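Local coordinates for protein 3-hydroxyadipyl-CoA dehydrogenase (Escherichia coli, PDB 3MOG) that catalyses the NAD-dependent oxidation of 3-hydroxyadipyl-CoA to 3-oxoadipyl-CoA in the breakdown of phenylacetate, at residues Gly327-Ala332 and Ile382-Gly387; Glu256-Pro261 and Arg456-Ser461; Glu94-Lys99 and Ser121-Thr126. One frame throughout, in Å; residues are numbered along the deposited sequence. Where two conformers were deposited one is given.

Contact 1: residues Gly327-Ala332 and Ile382-Gly387; sequences GETAQA and IADYPG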
ATOM      1  N   GLY C 327      -0.559   8.514 -24.919  1.00 46.77           N
ATOM      2  CA  GLY C 327      -0.018   7.608 -23.908  1.00 50.99           C
ATOM      3  C   GLY C 327       0.470   6.283 -24.445  1.00 51.25           C
ATOM      4  O   GLY C 327       0.913   5.421 -23.677  1.00 50.39           O
ATOM      5  N   GLU C 328       0.361   6.113 -25.761  1.00 49.08           N
ATOM      6  CA  GLU C 328       0.968   4.982 -26.454  1.00 46.28           C
ATOM      7  C   GLU C 328       2.317   5.387 -27.019  1.00 47.14           C
ATOM      8  O   GLU C 328       2.514   6.540 -27.390  1.00 45.79           O
ATOM      9  CB  GLU C 328       0.058   4.491 -27.568  1.00 53.01           C
ATOM     10  CG  GLU C 328      -1.292   3.982 -27.089  1.00 51.98           C
ATOM     11  CD  GLU C 328      -2.133   3.441 -28.231  1.00 60.25           C
ATOM     12  OE1 GLU C 328      -2.148   2.203 -28.433  1.00 57.89           O
ATOM     13  OE2 GLU C 328      -2.759   4.261 -28.938  1.00 59.99           O
ATOM     14  N   THR C 329       3.260   4.449 -27.056  1.00 50.06           N
ATOM     15  CA  THR C 329       4.597   4.754 -27.560  1.00 44.98           C
ATOM     16  C   THR C 329       4.601   4.854 -29.083  1.00 41.06           C
ATOM     17  O   THR C 329       3.782   4.242 -29.763  1.00 48.02           O
ATOM     18  CB  THR C 329       5.643   3.689 -27.153  1.00 42.45           C
ATOM     19  OG1 THR C 329       5.295   2.438 -27.749  1.00 43.35           O
ATOM     20  CG2 THR C 329       5.719   3.535 -25.624  1.00 44.07           C
ATOM     21  N   ALA C 330       5.543   5.633 -29.597  1.00 51.12           N
ATOM     22  CA  ALA C 330       5.844   5.687 -31.022  1.00 50.16           C
ATOM     23  C   ALA C 330       6.070   4.291 -31.598  1.00 48.42           C
ATOM     24  O   ALA C 330       5.522   3.964 -32.657  1.00 47.74           O
ATOM     25  CB  ALA C 330       7.054   6.584 -31.260  1.00 48.32           C
ATOM     26  N   GLN C 331       6.829   3.461 -30.875  1.00 48.41           N
ATOM     27  CA  GLN C 331       7.103   2.083 -31.293  1.00 50.42           C
ATOM     28  C   GLN C 331       5.845   1.224 -31.425  1.00 53.17           C
ATOM     29  O   GLN C 331       5.696   0.492 -32.406  1.00 49.88           O
ATOM     30  CB  GLN C 331       8.139   1.414 -30.368  1.00 54.06           C
ATOM     31  CG  GLN C 331       8.704   0.072 -30.896  1.00 55.70           C
ATOM     32  CD  GLN C 331       9.841   0.208 -31.951  1.00 69.85           C
ATOM     33  OE1 GLN C 331       9.954   1.206 -32.668  1.00 60.67           O
ATOM     34  NE2 GLN C 331      10.682  -0.823 -32.035  1.00 68.61           N
ATOM     35  N   ALA C 332       4.937   1.314 -30.457  1.00 52.40           N
ATOM     36  CA  ALA C 332       3.702   0.530 -30.538  1.00 50.92           C
ATOM     37  C   ALA C 332       2.857   0.955 -31.734  1.00 51.82           C
ATOM     38  O   ALA C 332       2.287   0.109 -32.416  1.00 55.50           O
ATOM     39  CB  ALA C 332       2.888   0.624 -29.248  1.00 47.94           C
ATOM     40  N   ILE C 382      13.566  13.144 -26.700  1.00 54.39           N
ATOM     41  CA  ILE C 382      13.669  12.354 -25.463  1.00 49.04           C
ATOM     42  C   ILE C 382      13.382  10.874 -25.723  1.00 49.73           C
ATOM     43  O   ILE C 382      13.138  10.493 -26.863  1.00 52.75           O
ATOM     44  CB  ILE C 382      12.733  12.912 -24.359  1.00 49.08           C
ATOM     45  CG1 ILE C 382      11.262  12.774 -24.752  1.00 41.58           C
ATOM     46  CG2 ILE C 382      13.052  14.390 -24.065  1.00 49.87           C
ATOM     47  CD1 ILE C 382      10.271  13.252 -23.655  1.00 44.33           C
ATOM     48  N   ALA C 383      13.400  10.040 -24.681  1.00 46.79           N
ATOM     49  CA  ALA C 383      13.056   8.629 -24.861  1.00 51.03           C
ATOM     50  C   ALA C 383      11.561   8.437 -25.194  1.00 51.10           C
ATOM     51  O   ALA C 383      10.744   9.325 -24.955  1.00 53.17           O
ATOM     52  CB  ALA C 383      13.463   7.810 -23.647  1.00 50.49           C
ATOM     53  N   ASP C 384      11.236   7.289 -25.782  1.00 49.81           N
ATOM     54  CA  ASP C 384       9.884   6.922 -26.184  1.00 51.66           C
ATOM     55  C   ASP C 384       9.079   6.485 -24.943  1.00 51.17           C
ATOM     56  O   ASP C 384       8.854   5.302 -24.693  1.00 41.97           O
ATOM     57  CB  ASP C 384       9.952   5.822 -27.260  1.00 48.85           C
ATOM     58  CG  ASP C 384       8.643   5.644 -28.019  1.00 54.69           C
ATOM     59  OD1 ASP C 384       7.710   6.458 -27.865  1.00 45.29           O
ATOM     60  OD2 ASP C 384       8.548   4.668 -28.786  1.00 61.50           O
ATOM     61  N   TYR C 385       8.649   7.491 -24.193  1.00 46.34           N
ATOM     62  CA  TYR C 385       8.075   7.351 -22.873  1.00 50.10           C
ATOM     63  C   TYR C 385       6.567   7.639 -22.947  1.00 45.11           C
ATOM     64  O   TYR C 385       6.170   8.716 -23.394  1.00 44.80           O
ATOM     65  CB  TYR C 385       8.766   8.380 -21.986  1.00 45.41           C
ATOM     66  CG  TYR C 385       8.471   8.346 -20.509  1.00 47.70           C
ATOM     67  CD1 TYR C 385       8.754   7.204 -19.729  1.00 37.07           C
ATOM     68  CD2 TYR C 385       7.991   9.489 -19.863  1.00 41.27           C
ATOM     69  CE1 TYR C 385       8.526   7.203 -18.364  1.00 46.82           C
ATOM     70  CE2 TYR C 385       7.759   9.494 -18.490  1.00 46.07           C
ATOM     71  CZ  TYR C 385       8.033   8.349 -17.749  1.00 42.25           C
ATOM     72  OH  TYR C 385       7.804   8.351 -16.395  1.00 45.13           O
ATOM     73  N   PRO C 386       5.735   6.670 -22.523  1.00 42.64           N
ATOM     74  CA  PRO C 386       4.278   6.778 -22.536  1.00 38.79           C
ATOM     75  C   PRO C 386       3.778   8.089 -21.941  1.00 40.80           C
ATOM     76  O   PRO C 386       4.167   8.457 -20.835  1.00 44.17           O
ATOM     77  CB  PRO C 386       3.840   5.590 -21.676  1.00 37.43           C
ATOM     78  CG  PRO C 386       4.869   4.569 -21.910  1.00 46.80           C
ATOM     79  CD  PRO C 386       6.173   5.345 -22.035  1.00 42.52           C
ATOM     80  N   GLY C 387       2.966   8.826 -22.699  1.00 42.45           N
ATOM     81  CA  GLY C 387       2.410  10.076 -22.207  1.00 38.37           C
ATOM     82  C   GLY C 387       3.405  11.224 -22.170  1.00 43.93           C
ATOM     83  O   GLY C 387       3.026  12.369 -21.916  1.00 49.51           O
TER
HETATM   84  O   HOH W   1       3.308   8.413 -25.705  1.00 39.96           O
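Asp-384 reaches across from 382-387 to the first turn of helix 330-337. Its CB points at that turn, and CG, anti to the backbone N (chi1 -164°), comes to 3.7 Å from Thr-329 CB, the two side chains crossing at about a right angle. The carboxylate then spreads over two successive amides. OD1 accepts from Ala-330 N at 2.9 Å and OD2 from Gln-331 N at 3.0 Å, the latter straighter (158° at the hydrogen), each oxygen using its syn lone pair. The next amide is met from within the helix's own segment: Thr-329, the N-cap residue, takes Ala-332 N on OG1 at 3.0 Å, while its CG2 lies beside Pro-386 CG at 3.9 Å. Two carboxylate bonds at a helix start would probably favour the ionised form of Asp-384. An alanine here would remove both acceptors and is likely to loosen the hold of 382-387 on the helix start. Ahead of the helix, Gly-327 CA packs on Gly-387 N at 3.4 Å, and a water links Glu-328 O to Gly-387 N. Arg-392 binds Pro-386 O. Strand 320-324, this turn and helix 330-337 form a strand-turn-helix unit of the reduced Rossmann-fold domain; where complete Rossmann folds commonly hold a dinucleotide phosphate at such a helix start, here a carboxylate of the chain itself binds the amides.

Contact 2: residues Glu256-Pro261 and Arg456-Ser461; sequences ERRFLP and RYRPCS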
ATOM      1  N   GLU C 256      -1.226   5.677  -0.206  1.00 47.84           N
ATOM      2  CA  GLU C 256      -1.758   5.815  -1.568  1.00 47.93           C
ATOM      3  C   GLU C 256      -0.652   6.005  -2.605  1.00 43.94           C
ATOM      4  O   GLU C 256       0.156   6.923  -2.482  1.00 45.08           O
ATOM      5  CB  GLU C 256      -2.682   7.041  -1.651  1.00 47.81           C
ATOM      6  CG  GLU C 256      -4.099   6.838  -1.159  1.00 55.87           C
ATOM      7  CD  GLU C 256      -4.939   5.910  -2.035  1.00 69.78           C
ATOM      8  OE1 GLU C 256      -4.695   5.848  -3.266  1.00 66.62           O
ATOM      9  OE2 GLU C 256      -5.858   5.257  -1.477  1.00 65.08           O
ATOM     10  N   ARG C 257      -0.667   5.181  -3.650  1.00 40.57           N
ATOM     11  CA  ARG C 257       0.464   5.078  -4.568  1.00 46.12           C
ATOM     12  C   ARG C 257       0.542   6.248  -5.531  1.00 47.92           C
ATOM     13  O   ARG C 257       1.593   6.473  -6.125  1.00 58.20           O
ATOM     14  CB  ARG C 257       0.449   3.768  -5.366  1.00 52.51           C
ATOM     15  CG  ARG C 257      -0.041   2.503  -4.657  1.00 62.46           C
ATOM     16  CD  ARG C 257       0.876   2.042  -3.545  1.00 71.55           C
ATOM     17  NE  ARG C 257       2.246   1.743  -3.969  1.00 71.84           N
ATOM     18  CZ  ARG C 257       3.227   1.450  -3.116  1.00 66.13           C
ATOM     19  NH1 ARG C 257       2.975   1.416  -1.815  1.00 58.32           N
ATOM     20  NH2 ARG C 257       4.453   1.192  -3.550  1.00 68.07           N
ATOM     21  N   ARG C 258      -0.544   7.009  -5.686  1.00 38.85           N
ATOM     22  CA  ARG C 258      -0.428   8.281  -6.416  1.00 45.23           C
ATOM     23  C   ARG C 258       0.354   9.360  -5.647  1.00 42.39           C
ATOM     24  O   ARG C 258       0.716  10.403  -6.203  1.00 43.15           O
ATOM     25  CB  ARG C 258      -1.792   8.777  -6.940  1.00 39.31           C
ATOM     26  CG  ARG C 258      -2.785   9.244  -5.904  1.00 54.06           C
ATOM     27  CD  ARG C 258      -4.185   9.262  -6.508  1.00 50.54           C
ATOM     28  NE  ARG C 258      -5.091  10.121  -5.750  1.00 69.05           N
ATOM     29  CZ  ARG C 258      -5.769   9.745  -4.666  1.00 77.61           C
ATOM     30  NH1 ARG C 258      -6.558  10.620  -4.056  1.00 77.37           N
ATOM     31  NH2 ARG C 258      -5.657   8.508  -4.181  1.00 76.81           N
ATOM     32  N   PHE C 259       0.636   9.096  -4.374  1.00 40.20           N
ATOM     33  CA  PHE C 259       1.482   9.984  -3.586  1.00 38.21           C
ATOM     34  C   PHE C 259       2.838   9.340  -3.197  1.00 42.75           C
ATOM     35  O   PHE C 259       3.521   9.830  -2.316  1.00 41.92           O
ATOM     36  CB  PHE C 259       0.736  10.501  -2.339  1.00 43.73           C
ATOM     37  CG  PHE C 259      -0.499  11.299  -2.652  1.00 40.72           C
ATOM     38  CD1 PHE C 259      -1.747  10.883  -2.191  1.00 37.90           C
ATOM     39  CD2 PHE C 259      -0.419  12.467  -3.420  1.00 44.30           C
ATOM     40  CE1 PHE C 259      -2.900  11.618  -2.480  1.00 48.77           C
ATOM     41  CE2 PHE C 259      -1.567  13.207  -3.721  1.00 44.69           C
ATOM     42  CZ  PHE C 259      -2.810  12.784  -3.246  1.00 42.14           C
ATOM     43  N   LEU C 260       3.207   8.249  -3.863  1.00 40.63           N
ATOM     44  CA  LEU C 260       4.481   7.562  -3.646  1.00 50.76           C
ATOM     45  C   LEU C 260       5.703   8.496  -3.666  1.00 50.79           C
ATOM     46  O   LEU C 260       5.837   9.337  -4.562  1.00 54.16           O
ATOM     47  CB  LEU C 260       4.663   6.462  -4.700  1.00 42.67           C
ATOM     48  CG  LEU C 260       5.666   5.335  -4.433  1.00 50.89           C
ATOM     49  CD1 LEU C 260       5.268   4.541  -3.194  1.00 43.72           C
ATOM     50  CD2 LEU C 260       5.775   4.419  -5.647  1.00 47.79           C
ATOM     51  N   PRO C 261       6.575   8.384  -2.651  1.00 45.09           N
ATOM     52  CA  PRO C 261       7.849   9.125  -2.714  1.00 49.84           C
ATOM     53  C   PRO C 261       8.836   8.516  -3.723  1.00 49.95           C
ATOM     54  O   PRO C 261       8.620   7.404  -4.201  1.00 45.27           O
ATOM     55  CB  PRO C 261       8.381   9.050  -1.270  1.00 42.29           C
ATOM     56  CG  PRO C 261       7.125   8.778  -0.430  1.00 47.80           C
ATOM     57  CD  PRO C 261       6.307   7.869  -1.298  1.00 48.36           C
ATOM     58  N   ARG C 456      -1.916   3.951  -9.587  1.00 43.24           N
ATOM     59  CA  ARG C 456      -1.499   5.337  -9.662  1.00 41.25           C
ATOM     60  C   ARG C 456      -2.094   6.108 -10.869  1.00 43.07           C
ATOM     61  O   ARG C 456      -2.435   7.282 -10.756  1.00 43.23           O
ATOM     62  CB  ARG C 456       0.036   5.344  -9.722  1.00 45.43           C
ATOM     63  CG  ARG C 456       0.654   6.700  -9.868  1.00 47.58           C
ATOM     64  CD  ARG C 456       2.153   6.618 -10.004  1.00 53.62           C
ATOM     65  NE  ARG C 456       2.675   7.916 -10.405  1.00 54.62           N
ATOM     66  CZ  ARG C 456       2.918   8.920  -9.574  1.00 50.45           C
ATOM     67  NH1 ARG C 456       2.707   8.782  -8.273  1.00 54.97           N
ATOM     68  NH2 ARG C 456       3.377  10.069 -10.051  1.00 51.82           N
ATOM     69  N   TYR C 457      -2.221   5.443 -12.013  1.00 41.15           N
ATOM     70  CA  TYR C 457      -2.704   6.101 -13.217  1.00 47.46           C
ATOM     71  C   TYR C 457      -4.212   5.927 -13.460  1.00 48.02           C
ATOM     72  O   TYR C 457      -4.694   6.274 -14.532  1.00 49.77           O
ATOM     73  CB  TYR C 457      -1.833   5.733 -14.446  1.00 40.58           C
ATOM     74  CG  TYR C 457      -0.436   6.228 -14.253  1.00 45.34           C
ATOM     75  CD1 TYR C 457      -0.139   7.580 -14.376  1.00 42.61           C
ATOM     76  CD2 TYR C 457       0.586   5.357 -13.870  1.00 42.41           C
ATOM     77  CE1 TYR C 457       1.137   8.052 -14.140  1.00 42.36           C
ATOM     78  CE2 TYR C 457       1.866   5.818 -13.645  1.00 40.49           C
ATOM     79  CZ  TYR C 457       2.138   7.162 -13.770  1.00 41.91           C
ATOM     80  OH  TYR C 457       3.414   7.619 -13.531  1.00 41.48           O
ATOM     81  N   ARG C 458      -4.943   5.419 -12.458  1.00 46.25           N
ATOM     82  CA  ARG C 458      -6.398   5.315 -12.557  0.50 45.41           C
ATOM     83  C   ARG C 458      -7.050   6.682 -12.809  1.00 42.92           C
ATOM     84  O   ARG C 458      -6.745   7.662 -12.122  1.00 50.70           O
ATOM     85  CB  ARG C 458      -7.011   4.611 -11.330  0.50 43.16           C
ATOM     86  CG  ARG C 458      -6.999   5.396  -9.989  0.50 42.79           C
ATOM     87  CD  ARG C 458      -8.284   6.176  -9.750  0.50 42.15           C
ATOM     88  NE  ARG C 458      -8.210   7.018  -8.558  0.50 42.07           N
ATOM     89  CZ  ARG C 458      -7.680   8.234  -8.545  0.50 34.89           C
ATOM     90  NH1 ARG C 458      -7.171   8.733  -9.658  0.50 27.28           N
ATOM     91  NH2 ARG C 458      -7.642   8.940  -7.422  0.50 33.18           N
ATOM     92  N   PRO C 459      -7.921   6.761 -13.831  1.00 42.32           N
ATOM     93  CA  PRO C 459      -8.805   7.915 -13.983  1.00 39.77           C
ATOM     94  C   PRO C 459      -9.766   7.924 -12.799  1.00 41.83           C
ATOM     95  O   PRO C 459     -10.302   6.854 -12.430  1.00 37.18           O
ATOM     96  CB  PRO C 459      -9.610   7.567 -15.224  1.00 41.37           C
ATOM     97  CG  PRO C 459      -8.792   6.560 -15.957  1.00 45.94           C
ATOM     98  CD  PRO C 459      -8.103   5.778 -14.916  1.00 41.12           C
ATOM     99  N   CYS C 460      -9.967   9.078 -12.170  1.00 39.05           N
ATOM    100  CA  CYS C 460     -10.864   9.089 -11.016  1.00 44.35           C
ATOM    101  C   CYS C 460     -12.322   9.065 -11.484  1.00 42.30           C
ATOM    102  O   CYS C 460     -12.609   9.366 -12.642  1.00 42.59           O
ATOM    103  CB  CYS C 460     -10.569  10.245 -10.045  1.00 43.72           C
ATOM    104  SG  CYS C 460     -11.141  11.812 -10.605  1.00 51.47           S
ATOM    105  N   SER C 461     -13.233   8.707 -10.585  1.00 39.97           N
ATOM    106  CA  SER C 461     -14.631   8.495 -10.960  1.00 40.71           C
ATOM    107  C   SER C 461     -15.273   9.751 -11.602  1.00 41.78           C
ATOM    108  O   SER C 461     -16.019   9.634 -12.588  1.00 41.55           O
ATOM    109  CB  SER C 461     -15.413   7.934  -9.764  1.00 35.53           C
ATOM    110  OG  SER C 461     -16.804   8.166  -9.883  1.00 42.06           O
TER
HETATM  111  O   HOH W   2       3.607  10.352  -6.180  1.00 59.74           O
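Two loops meet here from the two helical domains of the 3-hydroxyacyl-CoA dehydrogenase C-terminal type: loop 256-261 leads from helix 239-252 to helix 263-270, and loop 456-461 leads from helix 438-452 to helix 461-473. Their closest CA atoms, Arg-258 and Arg-456, are 4.5 Å apart. The Arg-258 guanidinium is layered between two neighbours. Over one face stands Arg-458 NH2, 3.3 Å above its plane and offset toward the rim; over the centre of the opposite face lies Phe-259 CE1. The two guanidinium planes are tilted by 46°, and their side chains cross obliquely, so two cations, both donors, meet without a bond. Acidic neighbours probably make this tolerable: Glu-256 OE1 forms an in-plane salt bridge at the edge, 3.0 Å from Arg-258 NH2, while Asp-403 and Glu-400 take NH1 and NE. Arg-458 itself was modelled in two conformers, of which one is described. Arg-456 approaches differently, its chain extended and CG anti to the backbone N (chi1 177°), with CG over one face of the Tyr-457 ring. Its guanidinium presents an edge to the backbone of 256-261, and its far end is held by Glu-201 through NH2. Arg-456 NH1 donates a weak bond to Arg-257 O at 3.3 Å and a shorter one, 2.8 Å, to a water that in turn donates to Arg-258 O and Leu-260 O.

Contact 3: residues Glu94-Lys99 and Ser121-Thr126; sequences ERLEVK and SSISIT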
ATOM      1  N   GLU C  94       5.642  23.132  14.763  1.00 76.43           N
ATOM      2  CA  GLU C  94       4.796  22.266  13.942  1.00 81.04           C
ATOM      3  C   GLU C  94       4.356  20.972  14.628  1.00 81.08           C
ATOM      4  O   GLU C  94       3.361  20.378  14.227  1.00 85.88           O
ATOM      5  CB  GLU C  94       5.454  21.950  12.590  1.00 85.23           C
ATOM      6  CG  GLU C  94       5.600  23.144  11.632  1.00 94.00           C
ATOM      7  CD  GLU C  94       4.290  23.589  10.957  1.00103.35           C
ATOM      8  OE1 GLU C  94       3.238  22.926  11.108  1.00 97.56           O
ATOM      9  OE2 GLU C  94       4.322  24.626  10.258  1.00104.67           O
ATOM     10  N   ARG C  95       5.096  20.531  15.643  1.00 78.22           N
ATOM     11  CA  ARG C  95       4.726  19.342  16.421  1.00 74.66           C
ATOM     12  C   ARG C  95       3.310  19.438  16.972  1.00 68.92           C
ATOM     13  O   ARG C  95       2.911  20.490  17.475  1.00 69.84           O
ATOM     14  CB  ARG C  95       5.698  19.145  17.581  1.00 77.16           C
ATOM     15  CG  ARG C  95       6.993  18.429  17.227  1.00 82.65           C
ATOM     16  CD  ARG C  95       7.595  17.758  18.472  1.00 90.23           C
ATOM     17  NE  ARG C  95       6.757  16.658  18.960  1.00 95.14           N
ATOM     18  CZ  ARG C  95       5.989  16.697  20.047  1.00 92.94           C
ATOM     19  NH1 ARG C  95       5.268  15.637  20.382  1.00 92.59           N
ATOM     20  NH2 ARG C  95       5.942  17.783  20.808  1.00 93.65           N
ATOM     21  N   LEU C  96       2.559  18.343  16.868  1.00 67.77           N
ATOM     22  CA  LEU C  96       1.155  18.298  17.298  1.00 64.83           C
ATOM     23  C   LEU C  96       0.955  18.636  18.771  1.00 64.53           C
ATOM     24  O   LEU C  96       0.104  19.461  19.114  1.00 66.21           O
ATOM     25  CB  LEU C  96       0.525  16.928  16.989  1.00 62.39           C
ATOM     26  CG  LEU C  96      -0.875  16.653  17.568  1.00 60.32           C
ATOM     27  CD1 LEU C  96      -1.945  17.571  16.972  1.00 54.14           C
ATOM     28  CD2 LEU C  96      -1.285  15.176  17.465  1.00 60.34           C
ATOM     29  N   GLU C  97       1.735  17.983  19.630  1.00 65.00           N
ATOM     30  CA  GLU C  97       1.573  18.106  21.087  1.00 67.15           C
ATOM     31  C   GLU C  97       1.856  19.518  21.631  1.00 58.35           C
ATOM     32  O   GLU C  97       1.190  19.958  22.559  1.00 52.68           O
ATOM     33  CB  GLU C  97       2.388  17.033  21.838  1.00 65.76           C
ATOM     34  CG  GLU C  97       2.022  15.562  21.527  1.00 79.39           C
ATOM     35  CD  GLU C  97       0.510  15.251  21.561  1.00 87.18           C
ATOM     36  OE1 GLU C  97       0.046  14.519  20.651  1.00 72.79           O
ATOM     37  OE2 GLU C  97      -0.208  15.721  22.482  1.00 85.06           O
ATOM     38  N   VAL C  98       2.820  20.214  21.030  1.00 61.60           N
ATOM     39  CA  VAL C  98       3.076  21.632  21.332  1.00 62.73           C
ATOM     40  C   VAL C  98       1.854  22.514  21.024  1.00 64.50           C
ATOM     41  O   VAL C  98       1.419  23.300  21.873  1.00 63.98           O
ATOM     42  CB  VAL C  98       4.312  22.166  20.567  1.00 63.54           C
ATOM     43  CG1 VAL C  98       4.640  23.588  20.995  1.00 62.58           C
ATOM     44  CG2 VAL C  98       5.526  21.260  20.795  1.00 68.37           C
ATOM     45  N   LYS C  99       1.293  22.358  19.822  1.00 64.04           N
ATOM     46  CA  LYS C  99       0.121  23.132  19.395  1.00 60.39           C
ATOM     47  C   LYS C  99      -1.092  22.881  20.270  1.00 59.35           C
ATOM     48  O   LYS C  99      -1.815  23.821  20.613  1.00 55.09           O
ATOM     49  CB  LYS C  99      -0.236  22.829  17.940  1.00 60.41           C
ATOM     50  CG  LYS C  99       0.537  23.644  16.952  1.00 57.07           C
ATOM     51  CD  LYS C  99       0.232  23.211  15.537  1.00 58.06           C
ATOM     52  CE  LYS C  99       1.016  24.057  14.559  1.00 55.32           C
ATOM     53  NZ  LYS C  99       1.604  23.214  13.502  1.00 77.51           N
ATOM     54  N   SER C 121       0.497  23.759   7.897  1.00 49.46           N
ATOM     55  CA  SER C 121       0.274  23.095   6.617  1.00 56.75           C
ATOM     56  C   SER C 121       0.095  21.596   6.801  1.00 62.10           C
ATOM     57  O   SER C 121      -0.348  20.907   5.890  1.00 64.53           O
ATOM     58  CB  SER C 121       1.480  23.294   5.703  1.00 51.56           C
ATOM     59  OG  SER C 121       1.826  24.654   5.579  1.00 61.63           O
ATOM     60  N   SER C 122       0.455  21.093   7.977  1.00 64.59           N
ATOM     61  CA  SER C 122       0.708  19.659   8.131  1.00 69.14           C
ATOM     62  C   SER C 122      -0.104  18.983   9.222  1.00 68.93           C
ATOM     63  O   SER C 122      -0.243  17.765   9.230  1.00 75.05           O
ATOM     64  CB  SER C 122       2.205  19.403   8.336  1.00 69.74           C
ATOM     65  OG  SER C 122       2.800  20.386   9.172  1.00 70.09           O
ATOM     66  N   ILE C 123      -0.659  19.772  10.130  1.00 67.60           N
ATOM     67  CA  ILE C 123      -1.402  19.223  11.251  1.00 63.76           C
ATOM     68  C   ILE C 123      -2.899  19.379  11.041  1.00 66.37           C
ATOM     69  O   ILE C 123      -3.355  20.407  10.531  1.00 68.71           O
ATOM     70  CB  ILE C 123      -0.960  19.891  12.586  1.00 63.84           C
ATOM     71  CG1 ILE C 123       0.550  19.721  12.808  1.00 63.39           C
ATOM     72  CG2 ILE C 123      -1.731  19.341  13.757  1.00 47.29           C
ATOM     73  CD1 ILE C 123       1.049  18.262  12.868  1.00 66.97           C
ATOM     74  N   SER C 124      -3.649  18.350  11.436  1.00 64.32           N
ATOM     75  CA  SER C 124      -5.100  18.384  11.423  1.00 58.82           C
ATOM     76  C   SER C 124      -5.650  19.453  12.351  1.00 57.93           C
ATOM     77  O   SER C 124      -5.220  19.569  13.503  1.00 60.04           O
ATOM     78  CB  SER C 124      -5.667  17.024  11.842  1.00 63.03           C
ATOM     79  OG  SER C 124      -7.086  17.075  11.912  1.00 65.54           O
ATOM     80  N   ILE C 125      -6.617  20.214  11.845  1.00 55.77           N
ATOM     81  CA  ILE C 125      -7.322  21.219  12.631  1.00 50.90           C
ATOM     82  C   ILE C 125      -8.138  20.512  13.699  1.00 57.28           C
ATOM     83  O   ILE C 125      -8.146  20.917  14.859  1.00 57.41           O
ATOM     84  CB  ILE C 125      -8.268  22.081  11.750  1.00 49.16           C
ATOM     85  CG1 ILE C 125      -7.510  22.751  10.585  1.00 51.19           C
ATOM     86  CG2 ILE C 125      -9.004  23.116  12.584  1.00 46.90           C
ATOM     87  CD1 ILE C 125      -6.234  23.500  10.961  1.00 56.25           C
ATOM     88  N   THR C 126      -8.807  19.438  13.281  1.00 62.05           N
ATOM     89  CA  THR C 126      -9.624  18.595  14.144  1.00 59.97           C
ATOM     90  C   THR C 126      -8.861  18.096  15.376  1.00 58.52           C
ATOM     91  O   THR C 126      -9.399  18.122  16.478  1.00 59.56           O
ATOM     92  CB  THR C 126     -10.199  17.408  13.338  1.00 57.90           C
ATOM     93  OG1 THR C 126     -10.790  17.920  12.143  1.00 63.21           O
ATOM     94  CG2 THR C 126     -11.269  16.667  14.130  1.00 60.27           C
TER
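Within the Rossmann-type NAD-binding domain, parallel strands 87-90 and 115-118 lie side by side, and the segments that follow them, 94-99 and 121-126, meet beyond their C-terminal ends, at the edge where Rossmann dehydrogenases generally bind the dinucleotide. The crossover between the strands runs through helix 96-109, whose first turn belongs to this contact.

Apolar contact centres on Ile-123, which points toward 94-99 and buries more surface than any other residue of the contact. Its CG2, anti to the backbone N, touches Leu-96 CD1 at 3.7 Å, the two side chains crossing obliquely. The other branch lies against polar atoms: Ile-123 CG1 is 3.2 Å from Glu-94 O, and CD1 is close to the same carbonyl. Lys-99 meets this branch tip to tip, with NZ 3.7 Å from Ile-123 CG1.

Charged and polar contacts gather round Glu-94 and Lys-99. The Glu-94 chain, bent at chi2 (-75°), turns its carboxylate toward Lys-99, and the salt bridge spans 2.9 Å from Lys-99 NZ to Glu-94 OE1. That same OE1 accepts a hydrogen bond from Thr-120, just before 121-126, so one carboxylate oxygen ties the lysine to the second loop. Thr-120 OG1 also bonds Ser-122 N, and weakly Ile-123 N and Lys-99 NZ.

Two helix starts flank the contact. Arg-95 occupies the N-cap of helix 96-109, and Ser-124 that of helix 125-128, its OG weakly capping Ala-127 N; Ser-124 also packs on Glu-267 of the third subunit. Among the solvent-exposed side chains of the contact, Ser-122 OG lies 3.2 Å from Glu-94 OE1.

In the fold
Contact 3 lies in the NAD-binding domain, at the strand-end edge where NAD probably binds, as in related Rossmann dehydrogenases. Its centre is about 44 Å from that of contact 1 in the reduced Rossmann-fold domain, on the opposite side of the chain's centre. Contact 2, between the helical domains, is about 20 Å from contact 1 and about 26 Å from contact 3, centre to centre. Contacts 1 and 2 come within about 5 Å at their nearest atoms and share neighbours: Arg-392 bonds both Pro-386 O and Tyr-457 OH, and Leu-448 and Tyr-452 pack on both residues. In the trimer, contacts 1 and 2 both touch the second subunit, contacts 2 and 3 the third.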